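Local structure of glycoside hydrolase (Streptococcus pneumoniae serotype 4, 6ORH) at residues A[318-328]-A[443-451]. The protein probably acts as an alpha-L-fucosidase of glycoside hydrolase family 29, helping the bacterium break down fucose-bearing host carbohydrate antigens. The protein carries 2 engineered substitutions. Residues are numbered along the deposited sequence; the frame is centred on the assembly and turned at random.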
# COMPACT_ATOMS: atom_id res chain seq x y z
N TYR A 318 0.86 -4.14 22.70
CA TYR A 318 1.03 -4.76 21.38
C TYR A 318 2.49 -4.62 20.93
O TYR A 318 3.11 -5.58 20.49
CB TYR A 318 0.08 -4.15 20.35
CG TYR A 318 0.28 -4.71 18.97
CD1 TYR A 318 1.24 -4.19 18.12
CD2 TYR A 318 -0.46 -5.81 18.54
CE1 TYR A 318 1.47 -4.75 16.87
CE2 TYR A 318 -0.26 -6.36 17.29
CZ TYR A 318 0.70 -5.83 16.46
OH TYR A 318 0.94 -6.39 15.23
N ARG A 319 3.02 -3.38 20.97
CA ARG A 319 4.37 -3.15 20.48
C ARG A 319 5.38 -3.88 21.35
O ARG A 319 6.36 -4.45 20.86
CB ARG A 319 4.72 -1.66 20.43
CG ARG A 319 3.80 -0.83 19.54
CD ARG A 319 4.34 0.59 19.36
NE ARG A 319 4.62 1.22 20.64
CZ ARG A 319 3.75 1.90 21.37
NH1 ARG A 319 2.52 2.13 20.92
NH2 ARG A 319 4.16 2.36 22.55
N ASN A 320 5.15 -3.85 22.67
CA ASN A 320 6.13 -4.44 23.57
C ASN A 320 6.20 -5.95 23.28
O ASN A 320 7.29 -6.51 23.28
CB ASN A 320 5.76 -4.11 25.02
CG ASN A 320 5.94 -2.63 25.34
OD1 ASN A 320 6.43 -1.83 24.53
ND2 ASN A 320 5.50 -2.24 26.53
N GLU A 321 5.04 -6.56 23.00
CA GLU A 321 4.98 -7.98 22.70
C GLU A 321 5.62 -8.28 21.34
O GLU A 321 6.36 -9.26 21.20
CB GLU A 321 3.55 -8.51 22.79
CG GLU A 321 2.99 -8.46 24.21
CD GLU A 321 3.68 -9.32 25.26
OE1 GLU A 321 4.41 -10.27 24.89
OE2 GLU A 321 3.48 -9.05 26.45
N LEU A 322 5.35 -7.43 20.33
CA LEU A 322 5.92 -7.64 19.00
C LEU A 322 7.43 -7.79 19.09
O LEU A 322 8.03 -8.66 18.44
CB LEU A 322 5.57 -6.41 18.13
CG LEU A 322 6.23 -6.40 16.74
CD1 LEU A 322 5.59 -7.47 15.86
CD2 LEU A 322 6.02 -5.03 16.11
N TYR A 323 8.07 -6.88 19.83
CA TYR A 323 9.51 -6.76 19.82
C TYR A 323 10.16 -7.60 20.92
O TYR A 323 11.37 -7.56 21.08
CB TYR A 323 9.91 -5.30 20.05
CG TYR A 323 9.55 -4.38 18.91
CD1 TYR A 323 10.05 -4.58 17.63
CD2 TYR A 323 8.72 -3.29 19.15
CE1 TYR A 323 9.72 -3.70 16.61
CE2 TYR A 323 8.41 -2.40 18.14
CZ TYR A 323 8.90 -2.61 16.86
OH TYR A 323 8.55 -1.71 15.90
N LYS A 324 9.37 -8.39 21.65
CA LYS A 324 9.84 -9.15 22.81
C LYS A 324 11.03 -10.04 22.42
O LYS A 324 12.03 -10.11 23.13
CB LYS A 324 8.65 -9.91 23.39
CG LYS A 324 8.91 -10.76 24.63
CD LYS A 324 7.61 -11.24 25.25
CE LYS A 324 7.64 -11.38 26.76
NZ LYS A 324 6.28 -11.30 27.36
N GLU A 325 10.94 -10.70 21.27
CA GLU A 325 12.04 -11.55 20.83
C GLU A 325 12.36 -11.34 19.36
O GLU A 325 11.52 -11.58 18.49
CB GLU A 325 11.72 -13.03 21.07
CG GLU A 325 12.97 -13.87 20.91
CD GLU A 325 12.80 -15.39 20.93
OE1 GLU A 325 11.67 -15.86 21.18
OE2 GLU A 325 13.81 -16.08 20.65
N ASP A 326 13.60 -10.95 19.13
CA ASP A 326 14.20 -10.94 17.80
C ASP A 326 14.70 -12.35 17.49
O ASP A 326 15.77 -12.75 17.97
CB ASP A 326 15.35 -9.94 17.74
CG ASP A 326 16.01 -9.85 16.37
OD1 ASP A 326 15.57 -10.58 15.47
OD2 ASP A 326 16.97 -9.07 16.23
N LEU A 327 13.95 -13.04 16.63
CA LEU A 327 14.21 -14.44 16.30
C LEU A 327 15.43 -14.58 15.39
O LEU A 327 15.90 -15.69 15.12
CB LEU A 327 12.97 -15.03 15.63
CG LEU A 327 11.72 -14.99 16.50
CD1 LEU A 327 10.49 -15.12 15.63
CD2 LEU A 327 11.78 -16.13 17.52
N ALA A 328 15.95 -13.44 14.90
CA ALA A 328 17.12 -13.48 14.05
C ALA A 328 18.42 -13.28 14.82
O ALA A 328 19.48 -13.47 14.25
CB ALA A 328 16.98 -12.46 12.92
N THR A 443 22.25 -2.04 9.00
CA THR A 443 22.77 -2.13 10.36
C THR A 443 22.21 -3.33 11.11
O THR A 443 22.77 -3.72 12.14
CB THR A 443 22.49 -0.86 11.16
OG1 THR A 443 21.07 -0.68 11.35
CG2 THR A 443 23.10 0.37 10.52
N LYS A 444 21.13 -3.91 10.61
CA LYS A 444 20.36 -4.87 11.38
C LYS A 444 19.36 -5.57 10.46
O LYS A 444 18.76 -4.94 9.56
CB LYS A 444 19.55 -4.11 12.44
CG LYS A 444 18.76 -4.93 13.44
CD LYS A 444 17.92 -3.95 14.25
CE LYS A 444 16.71 -4.54 14.91
NZ LYS A 444 16.01 -3.51 15.69
N ILE A 445 19.19 -6.88 10.68
CA ILE A 445 18.04 -7.63 10.20
C ILE A 445 17.46 -8.36 11.41
O ILE A 445 18.22 -9.04 12.12
CB ILE A 445 18.39 -8.63 9.08
CG1 ILE A 445 18.94 -7.94 7.82
CG2 ILE A 445 17.19 -9.50 8.73
CD1 ILE A 445 19.73 -8.86 6.93
N SER A 446 16.17 -8.14 11.67
CA SER A 446 15.46 -8.76 12.78
C SER A 446 14.22 -9.48 12.26
O SER A 446 13.71 -9.15 11.18
CB SER A 446 15.10 -7.74 13.86
OG SER A 446 16.31 -7.17 14.40
N LEU A 447 13.73 -10.47 13.02
CA LEU A 447 12.52 -11.21 12.70
C LEU A 447 11.65 -11.27 13.96
O LEU A 447 12.17 -11.49 15.06
CB LEU A 447 12.87 -12.64 12.28
CG LEU A 447 13.58 -12.78 10.93
CD1 LEU A 447 14.13 -14.20 10.77
CD2 LEU A 447 12.62 -12.44 9.79
N TYR A 448 10.35 -11.06 13.76
CA TYR A 448 9.39 -11.10 14.86
C TYR A 448 8.12 -11.84 14.47
O TYR A 448 7.77 -11.99 13.30
CB TYR A 448 8.96 -9.69 15.30
CG TYR A 448 10.09 -8.71 15.48
CD1 TYR A 448 10.98 -8.79 16.56
CD2 TYR A 448 10.25 -7.66 14.58
CE1 TYR A 448 12.00 -7.87 16.73
CE2 TYR A 448 11.28 -6.75 14.74
CZ TYR A 448 12.15 -6.84 15.81
OH TYR A 448 13.16 -5.95 15.96
N LYS A 449 7.41 -12.28 15.53
CA LYS A 449 6.05 -12.76 15.41
C LYS A 449 5.09 -11.75 16.05
O LYS A 449 5.21 -11.45 17.24
CB LYS A 449 5.93 -14.12 16.11
CG LYS A 449 4.54 -14.75 16.05
CD LYS A 449 4.01 -14.97 14.65
CE LYS A 449 2.53 -15.31 14.60
NZ LYS A 449 1.66 -14.14 14.85
N THR A 450 4.10 -11.31 15.28
CA THR A 450 3.07 -10.41 15.79
C THR A 450 2.28 -11.10 16.90
O THR A 450 2.06 -12.31 16.87
CB THR A 450 2.10 -9.92 14.72
OG1 THR A 450 1.38 -10.99 14.12
CG2 THR A 450 2.75 -9.06 13.65
N PRO A 451 1.84 -10.35 17.94
CA PRO A 451 1.05 -10.95 19.01
C PRO A 451 -0.39 -11.32 18.60
O PRO A 451 -0.86 -10.73 17.65
CB PRO A 451 1.12 -9.92 20.15
CG PRO A 451 1.52 -8.60 19.50
CD PRO A 451 2.17 -8.93 18.17
O HOH W 1 4.79 -11.29 19.72
O HOH W 2 9.05 -12.63 17.98
O HOH W 3 19.33 -9.18 14.61
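Two hydrogen bonds join Asp326 and Leu327 to Leu447. Leu447 N donates to Asp326 OD1 at 3.1 Å, and Leu327 N donates to Leu447 O at 2.8 Å. Ala328 N also reaches Asp326 OD1 (2.9 Å), which closes an Asx turn. Leu447 N and Ala328 N approach this oxygen from opposite faces of the carboxylate plane. Asp326 CG lies anti to the backbone N (chi1 -179°), which carries the carboxylate to strand 441-448.

The aromatic contact is T-shaped. Tyr323 turns its CD1 edge onto one face of the Tyr448 ring, with CD1 3.6 Å from Tyr448 CZ and the planes at 87°. Both hydroxyls bond outside the pair, Tyr323 OH to Tyr282 and Lys416, Tyr448 OH to Glu380. At the chain end, Pro451 CG sits over the Tyr318 ring face in a CH-pi contact, 3.9 Å from the centroid. Leu322 CD1 packs on Thr450 CG2 at 3.9 Å.

Water bridges Glu325 O to Lys449 N.

The contact ties the end of helix 306-322 and the linker after it to the last strand of the C-terminal F5/8 type C beta-sandwich. With OD1 held by two amides from opposite faces, the Asp326 carboxylate probably has little freedom to rotate and is stabilised as an anion.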